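Local coordinates for protein alpha-fucosidase GH29 (Fusarium graminearum, PDB 4PSR) that hydrolyses alpha-L-fucosidic bonds as a family 29 glycoside hydrolase and probably releases alpha-1,6-linked fucose from the reducing-end N-acetylglucosamine of glycoprotein glycans, at residues V448-V461 and L471-L483. Residues are numbered along the deposited sequence; the frame is centred on the assembly and turned at random.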
# COMPACT_ATOMS: atom_id res chain seq x y z
N VAL A 448 -21.76 19.06 14.16
CA VAL A 448 -20.47 19.26 13.51
C VAL A 448 -19.50 19.53 14.65
O VAL A 448 -19.72 20.45 15.45
CB VAL A 448 -20.52 20.46 12.54
CG1 VAL A 448 -19.13 20.70 11.90
CG2 VAL A 448 -21.61 20.29 11.49
N GLU A 449 -18.43 18.75 14.76
CA GLU A 449 -17.51 18.82 15.88
C GLU A 449 -16.08 18.78 15.37
O GLU A 449 -15.78 18.08 14.40
CB GLU A 449 -17.71 17.63 16.81
CG GLU A 449 -19.13 17.46 17.34
CD GLU A 449 -19.29 16.15 18.08
OE1 GLU A 449 -19.30 15.08 17.43
OE2 GLU A 449 -19.42 16.20 19.32
N LEU A 450 -15.21 19.53 16.00
CA LEU A 450 -13.77 19.46 15.77
C LEU A 450 -13.11 18.52 16.77
O LEU A 450 -13.28 18.66 17.99
CB LEU A 450 -13.13 20.84 15.90
CG LEU A 450 -11.67 20.97 15.45
CD1 LEU A 450 -11.54 20.76 13.94
CD2 LEU A 450 -11.10 22.35 15.81
N LEU A 451 -12.35 17.55 16.29
CA LEU A 451 -11.64 16.65 17.17
C LEU A 451 -10.56 17.44 17.90
O LEU A 451 -9.86 18.25 17.31
CB LEU A 451 -11.03 15.48 16.40
CG LEU A 451 -11.95 14.28 16.24
CD1 LEU A 451 -13.15 14.63 15.41
CD2 LEU A 451 -11.18 13.13 15.63
N GLY A 452 -10.48 17.22 19.21
CA GLY A 452 -9.64 18.03 20.08
C GLY A 452 -8.25 17.49 20.37
O GLY A 452 -7.70 16.73 19.58
N ASP A 453 -7.68 17.86 21.51
CA ASP A 453 -6.28 17.64 21.78
C ASP A 453 -5.94 16.20 22.04
O ASP A 453 -4.82 15.77 21.78
CB ASP A 453 -5.84 18.45 23.02
CG ASP A 453 -5.83 19.94 22.79
OD1 ASP A 453 -6.25 20.42 21.71
OD2 ASP A 453 -5.44 20.67 23.74
N LYS A 454 -6.89 15.45 22.60
CA LYS A 454 -6.70 14.03 22.83
C LYS A 454 -7.94 13.28 22.33
O LYS A 454 -9.04 13.81 22.31
CB LYS A 454 -6.38 13.70 24.30
CG LYS A 454 -7.53 13.64 25.25
CD LYS A 454 -7.12 12.90 26.54
CE LYS A 454 -8.28 12.90 27.53
NZ LYS A 454 -8.35 11.68 28.36
N ALA A 455 -7.72 12.06 21.87
CA ALA A 455 -8.81 11.22 21.39
C ALA A 455 -9.96 11.17 22.38
O ALA A 455 -9.76 10.87 23.58
CB ALA A 455 -8.27 9.80 21.09
N GLY A 456 -11.15 11.44 21.87
CA GLY A 456 -12.36 11.46 22.68
C GLY A 456 -12.81 12.87 23.05
O GLY A 456 -13.91 13.05 23.60
N ASP A 457 -11.98 13.87 22.75
CA ASP A 457 -12.35 15.27 22.95
C ASP A 457 -12.98 15.79 21.69
O ASP A 457 -12.43 15.60 20.59
CB ASP A 457 -11.12 16.14 23.19
CG ASP A 457 -10.46 15.91 24.53
OD1 ASP A 457 -10.98 15.17 25.41
OD2 ASP A 457 -9.37 16.51 24.68
N TYR A 458 -14.10 16.48 21.84
CA TYR A 458 -14.80 17.12 20.74
C TYR A 458 -15.19 18.53 21.12
O TYR A 458 -15.77 18.76 22.18
CB TYR A 458 -16.06 16.38 20.37
CG TYR A 458 -15.80 14.95 20.05
CD1 TYR A 458 -15.24 14.58 18.82
CD2 TYR A 458 -16.09 13.95 20.96
CE1 TYR A 458 -15.02 13.26 18.53
CE2 TYR A 458 -15.85 12.64 20.67
CZ TYR A 458 -15.31 12.29 19.45
OH TYR A 458 -15.10 10.96 19.19
N VAL A 459 -14.87 19.46 20.24
CA VAL A 459 -15.19 20.86 20.44
C VAL A 459 -16.26 21.20 19.41
O VAL A 459 -16.03 21.10 18.22
CB VAL A 459 -13.95 21.75 20.29
CG1 VAL A 459 -14.30 23.22 20.51
CG2 VAL A 459 -12.86 21.32 21.28
N LYS A 460 -17.46 21.54 19.87
CA LYS A 460 -18.56 21.85 18.98
C LYS A 460 -18.26 23.02 18.06
O LYS A 460 -17.63 24.00 18.46
CB LYS A 460 -19.86 22.12 19.77
CG LYS A 460 -21.03 22.57 18.89
CD LYS A 460 -22.34 22.62 19.65
CE LYS A 460 -23.42 23.34 18.83
NZ LYS A 460 -24.77 23.33 19.48
N VAL A 461 -18.67 22.86 16.81
CA VAL A 461 -18.71 23.90 15.79
C VAL A 461 -20.14 24.45 15.77
O VAL A 461 -21.09 23.71 15.52
CB VAL A 461 -18.38 23.32 14.39
CG1 VAL A 461 -18.54 24.37 13.33
CG2 VAL A 461 -16.97 22.73 14.35
N LEU A 471 -20.86 23.66 1.81
CA LEU A 471 -21.11 23.80 3.24
C LEU A 471 -19.94 24.57 3.84
O LEU A 471 -18.81 24.08 3.89
CB LEU A 471 -21.27 22.45 3.93
CG LEU A 471 -21.28 22.39 5.46
CD1 LEU A 471 -22.38 23.28 6.05
CD2 LEU A 471 -21.46 20.96 5.99
N ASP A 472 -20.23 25.79 4.31
CA ASP A 472 -19.23 26.69 4.83
C ASP A 472 -19.22 26.64 6.35
O ASP A 472 -20.14 27.13 7.00
CB ASP A 472 -19.52 28.12 4.33
CG ASP A 472 -19.43 28.22 2.82
OD1 ASP A 472 -18.41 27.78 2.25
OD2 ASP A 472 -20.38 28.73 2.19
N ILE A 473 -18.17 26.05 6.91
CA ILE A 473 -18.05 25.77 8.34
C ILE A 473 -17.07 26.75 9.00
O ILE A 473 -15.91 26.84 8.60
CB ILE A 473 -17.55 24.33 8.56
CG1 ILE A 473 -18.49 23.33 7.88
CG2 ILE A 473 -17.40 24.04 10.04
CD1 ILE A 473 -17.99 21.85 7.89
N THR A 474 -17.54 27.45 10.03
CA THR A 474 -16.68 28.34 10.81
C THR A 474 -16.07 27.60 11.99
O THR A 474 -16.77 27.05 12.83
CB THR A 474 -17.49 29.53 11.34
OG1 THR A 474 -17.96 30.28 10.22
CG2 THR A 474 -16.63 30.43 12.21
N LEU A 475 -14.74 27.57 12.05
CA LEU A 475 -14.07 26.76 13.05
C LEU A 475 -14.09 27.42 14.43
O LEU A 475 -14.06 28.64 14.52
CB LEU A 475 -12.62 26.51 12.62
CG LEU A 475 -12.46 25.66 11.35
CD1 LEU A 475 -11.00 25.66 10.94
CD2 LEU A 475 -12.94 24.24 11.59
N PRO A 476 -14.09 26.59 15.49
CA PRO A 476 -13.87 27.09 16.85
C PRO A 476 -12.40 27.40 17.05
O PRO A 476 -11.61 27.39 16.09
CB PRO A 476 -14.32 25.92 17.74
CG PRO A 476 -14.02 24.68 16.90
CD PRO A 476 -14.31 25.13 15.47
N SER A 477 -12.03 27.70 18.29
CA SER A 477 -10.65 28.00 18.62
C SER A 477 -9.73 26.83 18.28
O SER A 477 -10.03 25.66 18.56
CB SER A 477 -10.54 28.37 20.11
OG SER A 477 -9.19 28.42 20.53
N GLN A 478 -8.61 27.16 17.66
CA GLN A 478 -7.67 26.14 17.20
C GLN A 478 -7.22 25.29 18.39
O GLN A 478 -6.85 25.84 19.44
CB GLN A 478 -6.46 26.80 16.50
CG GLN A 478 -5.45 25.82 15.92
CD GLN A 478 -4.30 26.48 15.20
OE1 GLN A 478 -4.22 27.71 15.13
NE2 GLN A 478 -3.40 25.68 14.67
N PRO A 479 -7.27 23.96 18.25
CA PRO A 479 -6.75 23.07 19.28
C PRO A 479 -5.23 23.02 19.21
O PRO A 479 -4.62 23.77 18.44
CB PRO A 479 -7.37 21.72 18.90
CG PRO A 479 -7.42 21.77 17.42
CD PRO A 479 -7.74 23.21 17.07
N ALA A 480 -4.62 22.16 20.01
CA ALA A 480 -3.18 21.95 19.93
C ALA A 480 -2.76 21.70 18.46
O ALA A 480 -3.51 21.08 17.68
CB ALA A 480 -2.75 20.80 20.82
N GLU A 481 -1.58 22.20 18.09
CA GLU A 481 -1.14 22.14 16.71
C GLU A 481 -1.05 20.69 16.26
O GLU A 481 -0.69 19.81 17.02
CB GLU A 481 0.22 22.84 16.56
CG GLU A 481 0.75 22.88 15.12
CD GLU A 481 2.03 23.68 14.97
OE1 GLU A 481 3.05 23.28 15.58
OE2 GLU A 481 2.02 24.70 14.25
N SER A 482 -1.38 20.47 14.99
CA SER A 482 -1.25 19.15 14.39
C SER A 482 -1.06 19.27 12.87
O SER A 482 -1.27 20.32 12.27
CB SER A 482 -2.45 18.26 14.75
OG SER A 482 -3.67 18.87 14.45
N LEU A 483 -0.69 18.14 12.28
CA LEU A 483 -0.33 18.10 10.84
C LEU A 483 -1.56 18.15 9.94
O LEU A 483 -1.46 18.50 8.76
CB LEU A 483 0.48 16.86 10.54
CG LEU A 483 1.88 16.83 11.16
CD1 LEU A 483 2.46 15.43 11.04
CD2 LEU A 483 2.76 17.90 10.53
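Leu450 and Val459, on the antiparallel hairpin of strands 445-451 and 458-460, and Val461 just beyond, pack on Ile473, Pro476 and Pro479 in the beta-sandwich-like C-terminal domain. Reciprocal bonds between Leu450 and Val459 (Leu450 N to Val459 O 2.8 Å) pair the strands, with 458-460 at the sheet edge; strand 471-474 belongs to a separate three-stranded sheet, and the chain leaving it runs along the side of the hairpin from which Leu450 and Val459 project.

Apolar contacts dominate. With CG anti to the backbone N (chi1 -169°), the Leu450 side chain extends toward the other segment, and CD2 lodges between the two proline rings, 3.7 Å from Pro479 CD and 3.9 Å from Pro476 CG. Pro476 also meets both valines: its CB lies 3.9 Å from Val459 CG1, and its CD faces Val461 CG2. Val461 crosses Ile473 at about a right angle, Val461 CG1 to Ile473 CG2 at 3.5 Å, tighter than usual carbon contact.

The one hydrogen bond between the segments lies where the hairpin connection starts; nearby, Gly452 O and Ala480 O accept hydrogen bonds from Arg368 of helix 353-369, linking both segments to the catalytic-barrel domain. Ala480 N donates to Asp453 OD1 at 2.9 Å, nearly straight (169°) but approaching 46° out of the carboxylate plane.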